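Long-range contacts in toll-like receptor 13 (PDB 4Z0C), which recognises bacterial 23S ribosomal RNA and signals through MYD88 and TRAF6 to activate NF-kappa-B and the inflammatory response: residues L171-V179 with S197-T205; F420-L431 with T443-I454. All coordinates share one frame; numbering follows the deposited sequence.

Contact 1 (L171-V179 with S197-T205)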
loop_
_atom_site.group_PDB
_atom_site.type_symbol
_atom_site.label_atom_id
_atom_site.label_comp_id
_atom_site.label_asym_id
_atom_site.label_seq_id
_atom_site.Cartn_x
_atom_site.Cartn_y
_atom_site.Cartn_z
ATOM N N LEU A 171 38.225 28.801 25.068
ATOM C CA LEU A 171 38.024 28.374 26.446
ATOM C C LEU A 171 38.377 29.507 27.413
ATOM O O LEU A 171 38.820 30.573 26.990
ATOM C CB LEU A 171 38.841 27.116 26.771
ATOM C CG LEU A 171 38.342 25.747 26.296
ATOM C CD1 LEU A 171 37.009 25.856 25.561
ATOM C CD2 LEU A 171 39.386 25.037 25.463
ATOM N N ASP A 172 38.142 29.282 28.704
ATOM C CA ASP A 172 38.394 30.294 29.734
ATOM C C ASP A 172 39.756 30.106 30.432
ATOM O O ASP A 172 40.225 28.978 30.594
ATOM C CB ASP A 172 37.248 30.277 30.755
ATOM C CG ASP A 172 37.565 31.080 32.004
ATOM O OD1 ASP A 172 38.130 30.494 32.951
ATOM O OD2 ASP A 172 37.250 32.288 32.040
ATOM N N HIS A 173 40.381 31.206 30.858
ATOM C CA HIS A 173 41.721 31.123 31.454
ATOM C C HIS A 173 41.925 31.753 32.831
ATOM O O HIS A 173 42.995 32.278 33.124
ATOM C CB HIS A 173 42.782 31.583 30.459
ATOM C CG HIS A 173 42.828 30.733 29.233
ATOM N ND1 HIS A 173 43.473 29.512 29.199
ATOM C CD2 HIS A 173 42.269 30.895 28.012
ATOM C CE1 HIS A 173 43.324 28.975 28.005
ATOM N NE2 HIS A 173 42.597 29.794 27.263
ATOM N N SER A 174 40.896 31.697 33.669
ATOM C CA SER A 174 41.047 31.957 35.094
ATOM C C SER A 174 40.835 30.628 35.794
ATOM O O SER A 174 39.922 29.888 35.440
ATOM C CB SER A 174 40.039 32.995 35.587
ATOM O OG SER A 174 39.751 33.942 34.576
ATOM N N PRO A 175 41.709 30.297 36.756
ATOM C CA PRO A 175 41.661 28.969 37.379
ATOM C C PRO A 175 40.308 28.627 37.995
ATOM O O PRO A 175 39.768 29.388 38.801
ATOM C CB PRO A 175 42.743 29.047 38.458
ATOM C CG PRO A 175 43.690 30.087 37.964
ATOM C CD PRO A 175 42.875 31.083 37.192
ATOM N N ARG A 176 39.757 27.489 37.580
ATOM C CA ARG A 176 38.534 26.972 38.184
ATOM C C ARG A 176 38.444 25.443 38.174
ATOM O O ARG A 176 39.281 24.757 37.592
ATOM C CB ARG A 176 37.281 27.615 37.574
ATOM C CG ARG A 176 37.449 28.239 36.207
ATOM C CD ARG A 176 36.143 28.901 35.798
ATOM N NE ARG A 176 36.297 30.211 35.169
ATOM C CZ ARG A 176 35.529 31.260 35.451
ATOM N NH1 ARG A 176 34.592 31.162 36.379
ATOM N NH2 ARG A 176 35.713 32.416 34.829
ATOM N N SER A 177 37.422 24.921 38.840
ATOM C CA SER A 177 37.341 23.498 39.110
ATOM C C SER A 177 35.889 23.060 39.153
ATOM O O SER A 177 35.126 23.549 39.980
ATOM C CB SER A 177 38.018 23.183 40.448
ATOM O OG SER A 177 38.161 21.789 40.651
ATOM N N LEU A 178 35.510 22.164 38.238
ATOM C CA LEU A 178 34.194 21.516 38.253
ATOM C C LEU A 178 34.418 20.051 38.610
ATOM O O LEU A 178 34.816 19.259 37.754
ATOM C CB LEU A 178 33.507 21.626 36.891
ATOM C CG LEU A 178 32.889 22.954 36.439
ATOM C CD1 LEU A 178 33.936 24.011 36.211
ATOM C CD2 LEU A 178 32.111 22.743 35.165
ATOM N N VAL A 179 34.214 19.702 39.881
ATOM C CA VAL A 179 34.666 18.400 40.380
ATOM C C VAL A 179 33.698 17.241 40.197
ATOM O O VAL A 179 34.101 16.078 40.286
ATOM C CB VAL A 179 35.097 18.470 41.866
ATOM C CG1 VAL A 179 36.086 19.611 42.069
ATOM C CG2 VAL A 179 33.888 18.586 42.781
ATOM N N SER A 197 44.178 24.144 30.662
ATOM C CA SER A 197 45.007 24.478 31.840
ATOM C C SER A 197 44.227 25.023 33.035
ATOM O O SER A 197 44.224 24.429 34.112
ATOM C CB SER A 197 46.069 25.508 31.453
ATOM O OG SER A 197 47.063 24.921 30.631
ATOM N N ALA A 198 43.529 26.132 32.824
ATOM C CA ALA A 198 42.827 26.827 33.897
ATOM C C ALA A 198 41.499 26.182 34.296
ATOM O O ALA A 198 40.747 26.729 35.115
ATOM C CB ALA A 198 42.605 28.274 33.505
ATOM N N LEU A 199 41.200 25.027 33.714
ATOM C CA LEU A 199 39.948 24.342 34.001
ATOM C C LEU A 199 40.211 22.952 34.570
ATOM O O LEU A 199 40.624 22.058 33.861
ATOM C CB LEU A 199 39.084 24.263 32.740
ATOM C CG LEU A 199 37.731 23.586 32.955
ATOM C CD1 LEU A 199 36.925 24.349 33.996
ATOM C CD2 LEU A 199 36.952 23.457 31.644
ATOM N N SER A 200 40.023 22.772 35.868
ATOM C CA SER A 200 40.285 21.464 36.457
ATOM C C SER A 200 39.048 20.579 36.467
ATOM O O SER A 200 38.055 20.889 37.129
ATOM C CB SER A 200 40.837 21.609 37.868
ATOM O OG SER A 200 42.245 21.761 37.838
ATOM N N LEU A 201 39.125 19.465 35.745
ATOM C CA LEU A 201 38.009 18.532 35.641
ATOM C C LEU A 201 38.455 17.145 36.063
ATOM O O LEU A 201 38.583 16.247 35.226
ATOM C CB LEU A 201 37.483 18.512 34.209
ATOM C CG LEU A 201 37.085 19.904 33.727
ATOM C CD1 LEU A 201 36.654 19.876 32.292
ATOM C CD2 LEU A 201 35.969 20.413 34.602
ATOM N N PRO A 202 38.667 16.962 37.376
ATOM C CA PRO A 202 39.297 15.758 37.930
ATOM C C PRO A 202 38.511 14.480 37.656
ATOM O O PRO A 202 39.115 13.406 37.596
ATOM C CB PRO A 202 39.309 16.035 39.439
ATOM C CG PRO A 202 38.188 17.017 39.655
ATOM C CD PRO A 202 38.189 17.876 38.432
ATOM N N ASN A 203 37.201 14.599 37.452
ATOM C CA ASN A 203 36.362 13.420 37.241
ATOM C C ASN A 203 35.802 13.239 35.824
ATOM O O ASN A 203 34.940 12.389 35.601
ATOM C CB ASN A 203 35.252 13.364 38.286
ATOM C CG ASN A 203 35.793 13.087 39.668
ATOM O OD1 ASN A 203 36.694 12.258 39.837
ATOM N ND2 ASN A 203 35.264 13.788 40.666
ATOM N N LEU A 204 36.309 14.024 34.874
ATOM C CA LEU A 204 35.831 13.966 33.496
ATOM C C LEU A 204 36.240 12.659 32.806
ATOM O O LEU A 204 37.427 12.315 32.744
ATOM C CB LEU A 204 36.333 15.181 32.700
ATOM C CG LEU A 204 35.444 15.460 31.487
ATOM C CD1 LEU A 204 34.101 15.937 31.964
ATOM C CD2 LEU A 204 36.042 16.499 30.571
ATOM N N THR A 205 35.253 11.934 32.286
ATOM C CA THR A 205 35.532 10.689 31.558
ATOM C C THR A 205 35.278 10.802 30.063
ATOM O O THR A 205 35.860 10.068 29.279
ATOM C CB THR A 205 34.699 9.532 32.095
ATOM O OG1 THR A 205 33.338 9.952 32.149
ATOM C CG2 THR A 205 35.114 9.183 33.508
HETATM O O HOH W 1 35.564 16.657 36.864
#
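Arg176 and Ser200 carry the backbone ladder: Arg176 N donates to Ala198 O, Ser200 N returns to Arg176 O at 2.7 Å, and Leu178 N continues to Ser200 O. Pro175 CA and Ser177 CA add CA-H...O contacts to Ala198 O and Ser200 O. Past the strands, Asn203 ND2 gives a 2.6 Å bond to Val179 O, which it meets almost head-on, the C=O...N angle being 171°. A water links Leu178 O to Asn203 N beside it. This two-stranded parallel pair, 176-177 with 199-200, lies on the outer, convex side of the leucine-rich-repeat solenoid, joining the end of LRR 6 to the end of LRR 7. Apolar contacts flank the ladder. Leu178, its CG opposite the carbonyl carbon (chi1 -75°), brings CD1 to Leu199 CD1 at 3.7 Å, while Leu201 CD2 tucks against Leu178 CB at 3.6 Å; Pro202 CG rests on Val179. At the other end the methyl of Ala198 packs against the His173 backbone. Within 171-179 a salt bridge forms: Arg176 grips Asp172 side-on, NE to OD1 at 2.9 Å and NH2 to OD2. OD1 lies in the guanidinium plane, yet both oxygens are met from above the carboxylate plane. Ser174 N reaches OD1 from the opposite face, closing an Asx turn. Ser146 also bonds Asp172 OD2; Arg176 NH1 forms a salt bridge with Glu150 and a hydrogen bond with Gln153, tying this loop to helix 145-152 and its C-terminal end.

Contact 2 (F420-L431 with T443-I454)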
loop_
_atom_site.group_PDB
_atom_site.type_symbol
_atom_site.label_atom_id
_atom_site.label_comp_id
_atom_site.label_asym_id
_atom_site.label_seq_id
_atom_site.Cartn_x
_atom_site.Cartn_y
_atom_site.Cartn_z
ATOM N N PHE A 420 19.762 -21.500 5.052
ATOM C CA PHE A 420 20.133 -21.246 6.463
ATOM C C PHE A 420 20.592 -22.461 7.275
ATOM O O PHE A 420 20.372 -22.527 8.482
ATOM C CB PHE A 420 18.978 -20.565 7.212
ATOM C CG PHE A 420 18.463 -19.342 6.529
ATOM C CD1 PHE A 420 19.178 -18.154 6.578
ATOM C CD2 PHE A 420 17.278 -19.384 5.814
ATOM C CE1 PHE A 420 18.711 -17.031 5.927
ATOM C CE2 PHE A 420 16.801 -18.259 5.161
ATOM C CZ PHE A 420 17.511 -17.086 5.211
ATOM N N THR A 421 21.263 -23.395 6.625
ATOM C CA THR A 421 21.707 -24.624 7.271
ATOM C C THR A 421 22.844 -24.390 8.270
ATOM O O THR A 421 23.064 -25.187 9.180
ATOM C CB THR A 421 22.152 -25.624 6.199
ATOM O OG1 THR A 421 21.066 -25.823 5.290
ATOM C CG2 THR A 421 22.562 -26.961 6.814
ATOM N N GLN A 422 23.567 -23.291 8.096
ATOM C CA GLN A 422 24.757 -23.046 8.888
ATOM C C GLN A 422 24.514 -22.254 10.184
ATOM O O GLN A 422 25.468 -21.914 10.902
ATOM C CB GLN A 422 25.787 -22.329 8.016
ATOM C CG GLN A 422 26.047 -23.049 6.722
ATOM C CD GLN A 422 26.671 -24.398 6.963
ATOM O OE1 GLN A 422 27.767 -24.491 7.511
ATOM N NE2 GLN A 422 25.968 -25.457 6.579
ATOM N N PHE A 423 23.250 -21.980 10.503
ATOM C CA PHE A 423 22.945 -21.131 11.653
ATOM C C PHE A 423 22.074 -21.795 12.716
ATOM O O PHE A 423 21.018 -21.270 13.048
ATOM C CB PHE A 423 22.246 -19.849 11.186
ATOM C CG PHE A 423 22.968 -19.139 10.078
ATOM C CD1 PHE A 423 24.329 -18.929 10.142
ATOM C CD2 PHE A 423 22.282 -18.687 8.960
ATOM C CE1 PHE A 423 24.993 -18.281 9.102
ATOM C CE2 PHE A 423 22.946 -18.038 7.924
ATOM C CZ PHE A 423 24.292 -17.836 7.996
ATOM N N PRO A 424 22.526 -22.926 13.289
ATOM C CA PRO A 424 21.671 -23.626 14.262
ATOM C C PRO A 424 21.328 -22.824 15.521
ATOM O O PRO A 424 20.379 -23.201 16.210
ATOM C CB PRO A 424 22.501 -24.867 14.628
ATOM C CG PRO A 424 23.917 -24.500 14.286
ATOM C CD PRO A 424 23.802 -23.635 13.075
ATOM N N ASN A 425 22.068 -21.753 15.814
ATOM C CA ASN A 425 21.818 -20.941 17.008
ATOM C C ASN A 425 21.158 -19.598 16.729
ATOM O O ASN A 425 21.031 -18.781 17.623
ATOM C CB ASN A 425 23.128 -20.663 17.750
ATOM C CG ASN A 425 23.619 -21.850 18.529
ATOM O OD1 ASN A 425 22.967 -22.288 19.477
ATOM N ND2 ASN A 425 24.756 -22.416 18.106
ATOM N N LEU A 426 20.782 -19.348 15.485
ATOM C CA LEU A 426 20.178 -18.070 15.135
ATOM C C LEU A 426 18.931 -17.836 15.987
ATOM O O LEU A 426 18.186 -18.769 16.285
ATOM C CB LEU A 426 19.811 -18.043 13.655
ATOM C CG LEU A 426 19.895 -16.663 13.003
ATOM C CD1 LEU A 426 21.345 -16.121 13.041
ATOM C CD2 LEU A 426 19.352 -16.720 11.578
ATOM N N GLU A 427 18.740 -16.596 16.416
ATOM C CA GLU A 427 17.609 -16.233 17.260
ATOM C C GLU A 427 16.768 -15.164 16.582
ATOM O O GLU A 427 15.561 -15.100 16.778
ATOM C CB GLU A 427 18.081 -15.768 18.656
ATOM C CG GLU A 427 18.675 -16.885 19.535
ATOM C CD GLU A 427 19.283 -16.385 20.868
ATOM O OE1 GLU A 427 19.304 -15.159 21.120
ATOM O OE2 GLU A 427 19.718 -17.235 21.679
ATOM N N VAL A 428 17.417 -14.313 15.795
ATOM C CA VAL A 428 16.718 -13.237 15.104
ATOM C C VAL A 428 17.157 -13.204 13.649
ATOM O O VAL A 428 18.358 -13.132 13.352
ATOM C CB VAL A 428 17.036 -11.867 15.704
ATOM C CG1 VAL A 428 16.272 -10.780 14.957
ATOM C CG2 VAL A 428 16.691 -11.840 17.183
ATOM N N LEU A 429 16.193 -13.256 12.739
ATOM C CA LEU A 429 16.500 -13.177 11.318
ATOM C C LEU A 429 15.692 -12.079 10.632
ATOM O O LEU A 429 14.454 -12.143 10.566
ATOM C CB LEU A 429 16.280 -14.527 10.650
ATOM C CG LEU A 429 16.402 -14.544 9.125
ATOM C CD1 LEU A 429 17.791 -14.068 8.649
ATOM C CD2 LEU A 429 16.103 -15.942 8.640
ATOM N N ASP A 430 16.389 -11.069 10.118
ATOM C CA ASP A 430 15.696 -9.939 9.519
ATOM C C ASP A 430 15.799 -9.976 7.996
ATOM O O ASP A 430 16.860 -9.672 7.422
ATOM C CB ASP A 430 16.243 -8.615 10.054
ATOM C CG ASP A 430 15.351 -7.423 9.701
ATOM O OD1 ASP A 430 14.365 -7.588 8.936
ATOM O OD2 ASP A 430 15.652 -6.302 10.165
ATOM N N LEU A 431 14.687 -10.331 7.345
ATOM C CA LEU A 431 14.635 -10.403 5.881
ATOM C C LEU A 431 13.730 -9.333 5.330
ATOM O O LEU A 431 13.256 -9.425 4.194
ATOM C CB LEU A 431 14.158 -11.773 5.407
ATOM C CG LEU A 431 15.292 -12.790 5.462
ATOM C CD1 LEU A 431 14.762 -14.213 5.538
ATOM C CD2 LEU A 431 16.160 -12.590 4.240
ATOM N N THR A 443 12.040 -23.685 4.262
ATOM C CA THR A 443 13.071 -22.655 4.095
ATOM C C THR A 443 13.813 -22.364 5.401
ATOM O O THR A 443 15.009 -22.111 5.377
ATOM C CB THR A 443 12.518 -21.341 3.494
ATOM O OG1 THR A 443 12.128 -21.562 2.136
ATOM C CG2 THR A 443 13.578 -20.233 3.520
ATOM N N PHE A 444 13.102 -22.433 6.531
ATOM C CA PHE A 444 13.683 -22.116 7.842
ATOM C C PHE A 444 13.802 -23.350 8.740
ATOM O O PHE A 444 13.987 -23.214 9.940
ATOM C CB PHE A 444 12.863 -21.033 8.566
ATOM C CG PHE A 444 12.455 -19.893 7.685
ATOM C CD1 PHE A 444 13.356 -18.901 7.349
ATOM C CD2 PHE A 444 11.166 -19.824 7.176
ATOM C CE1 PHE A 444 12.989 -17.853 6.518
ATOM C CE2 PHE A 444 10.783 -18.774 6.354
ATOM C CZ PHE A 444 11.706 -17.784 6.025
ATOM N N ARG A 445 13.666 -24.542 8.164
ATOM C CA ARG A 445 13.772 -25.796 8.922
ATOM C C ARG A 445 14.964 -25.908 9.882
ATOM O O ARG A 445 14.787 -26.375 11.008
ATOM C CB ARG A 445 13.764 -27.018 7.988
ATOM C CG ARG A 445 12.474 -27.797 7.980
ATOM C CD ARG A 445 12.708 -29.260 8.349
ATOM N NE ARG A 445 12.850 -29.457 9.793
ATOM C CZ ARG A 445 11.846 -29.741 10.622
ATOM N NH1 ARG A 445 10.610 -29.866 10.155
ATOM N NH2 ARG A 445 12.077 -29.898 11.924
ATOM N N PRO A 446 16.180 -25.506 9.443
ATOM C CA PRO A 446 17.333 -25.628 10.344
ATOM C C PRO A 446 17.318 -24.692 11.541
ATOM O O PRO A 446 18.015 -24.973 12.504
ATOM C CB PRO A 446 18.522 -25.264 9.445
ATOM C CG PRO A 446 18.036 -25.477 8.056
ATOM C CD PRO A 446 16.597 -25.117 8.084
ATOM N N LEU A 447 16.562 -23.600 11.480
ATOM C CA LEU A 447 16.626 -22.563 12.506
ATOM C C LEU A 447 15.844 -22.903 13.773
ATOM O O LEU A 447 14.902 -22.190 14.155
ATOM C CB LEU A 447 16.173 -21.231 11.912
ATOM C CG LEU A 447 16.928 -20.897 10.622
ATOM C CD1 LEU A 447 16.513 -19.544 10.057
ATOM C CD2 LEU A 447 18.432 -20.937 10.876
ATOM N N LYS A 448 16.281 -23.971 14.438
ATOM C CA LYS A 448 15.587 -24.556 15.591
ATOM C C LYS A 448 15.413 -23.607 16.763
ATOM O O LYS A 448 14.513 -23.788 17.578
ATOM C CB LYS A 448 16.337 -25.799 16.096
ATOM C CG LYS A 448 16.032 -27.115 15.370
ATOM C CD LYS A 448 15.117 -26.922 14.172
ATOM C CE LYS A 448 14.634 -28.247 13.614
ATOM N NZ LYS A 448 15.727 -29.226 13.450
ATOM N N LYS A 449 16.275 -22.604 16.850
ATOM C CA LYS A 449 16.271 -21.698 17.986
ATOM C C LYS A 449 15.753 -20.300 17.648
ATOM O O LYS A 449 15.815 -19.390 18.475
ATOM C CB LYS A 449 17.673 -21.624 18.591
ATOM C CG LYS A 449 18.069 -22.912 19.305
ATOM C CD LYS A 449 19.498 -22.880 19.795
ATOM C CE LYS A 449 19.616 -22.095 21.081
ATOM N NZ LYS A 449 20.967 -22.217 21.685
ATOM N N LEU A 450 15.258 -20.128 16.427
ATOM C CA LEU A 450 14.789 -18.817 15.982
ATOM C C LEU A 450 13.658 -18.306 16.878
ATOM O O LEU A 450 12.720 -19.032 17.193
ATOM C CB LEU A 450 14.343 -18.847 14.511
ATOM C CG LEU A 450 14.280 -17.439 13.913
ATOM C CD1 LEU A 450 15.692 -16.872 13.832
ATOM C CD2 LEU A 450 13.627 -17.473 12.547
ATOM N N GLN A 451 13.766 -17.044 17.274
ATOM C CA GLN A 451 12.855 -16.430 18.229
ATOM C C GLN A 451 11.988 -15.406 17.512
ATOM O O GLN A 451 10.783 -15.295 17.749
ATOM C CB GLN A 451 13.684 -15.747 19.338
ATOM C CG GLN A 451 13.208 -16.047 20.747
ATOM C CD GLN A 451 14.205 -16.838 21.573
ATOM O OE1 GLN A 451 15.347 -16.418 21.766
ATOM N NE2 GLN A 451 13.780 -18.004 22.049
ATOM N N SER A 452 12.623 -14.685 16.601
ATOM C CA SER A 452 12.026 -13.562 15.907
ATOM C C SER A 452 12.350 -13.655 14.413
ATOM O O SER A 452 13.504 -13.839 14.024
ATOM C CB SER A 452 12.578 -12.260 16.498
ATOM O OG SER A 452 12.122 -11.121 15.788
ATOM N N LEU A 453 11.325 -13.574 13.577
ATOM C CA LEU A 453 11.494 -13.585 12.126
ATOM C C LEU A 453 10.766 -12.408 11.495
ATOM O O LEU A 453 9.545 -12.253 11.657
ATOM C CB LEU A 453 10.975 -14.903 11.522
ATOM C CG LEU A 453 10.871 -14.998 9.983
ATOM C CD1 LEU A 453 12.207 -14.694 9.314
ATOM C CD2 LEU A 453 10.378 -16.382 9.514
ATOM N N ILE A 454 11.500 -11.599 10.750
ATOM C CA ILE A 454 10.914 -10.471 10.032
ATOM C C ILE A 454 10.875 -10.676 8.504
ATOM O O ILE A 454 11.911 -10.816 7.870
ATOM C CB ILE A 454 11.684 -9.199 10.343
ATOM C CG1 ILE A 454 11.676 -8.950 11.864
ATOM C CG2 ILE A 454 11.105 -8.043 9.556
ATOM C CD1 ILE A 454 12.592 -7.821 12.307
HETATM O O HOH W 2 17.578 -23.109 5.457
HETATM O O HOH W 3 18.147 -21.308 15.135
HETATM O O HOH W 4 21.499 -19.040 20.642
#
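With CG set opposite its own carbonyl carbon (chi1 -52°), Leu447 sends both methyls into 420-431: CD2 lies 3.7 Å from Phe420 CB and also touches Phe423 CB, and CD1 meets Leu429 CD2. Leu429, whose CG stands anti to the backbone N (chi1 173°), runs alongside Leu453 and crosses Leu447 at about a right angle; its CD2 also lies over one face of the Phe420 ring, toward the rim. The Phe420 and Phe444 side chains point the same way, Phe420 CE2 4.1 Å from Phe444 CE1, and Thr443 O sits at the edge of the Phe420 ring. Leu453 CD2 and Thr443 CG2 sandwich the Phe444 ring from its two faces. Just before the strands, Glu427 O accepts from both Gln451 N (2.7 Å) and Ser452 N (3.0 Å). Parallel pairing continues through Leu429 N to Ser452 O, Ile454 N to Leu429 O and Leu431 N to Ile454 O. Lys449 NZ bonds Asn425 OD1 at 3.0 Å in its carbonyl plane, while Asn425 ND2 bonds Phe400 O; a water joins Asn425 O to Glu427 OE2. These are successive leucine-rich repeats, with leucines and phenylalanines filling the solenoid core and Val428, Asp430, Ser452 and Ile454 on the opposite strand face. There Ile454 packs on an adenine base of the bound RNA. Strand 404-406 pairs with 428-430 on one flank, and strand 476-478 adjoins 452-454 on the other.

How the contacts relate
Both contacts join neighbouring turns of the same leucine-rich-repeat solenoid, the ectodomain of the receptor, and they follow one another in series along the chain. Their centres are 52 Å apart and their nearest atoms about 31 Å, so neither touches the other. Contact 2 includes strands 428-430 and 452-454 of the long parallel run lining the inner side of the ring; contact 1 instead pairs two short strands of LRR 6 and LRR 7 on the outer side. The RNA marks the difference: its nearest approach is about 4 Å from the atoms of contact 2 but about 25 Å from those of contact 1, too far to touch it in this complex.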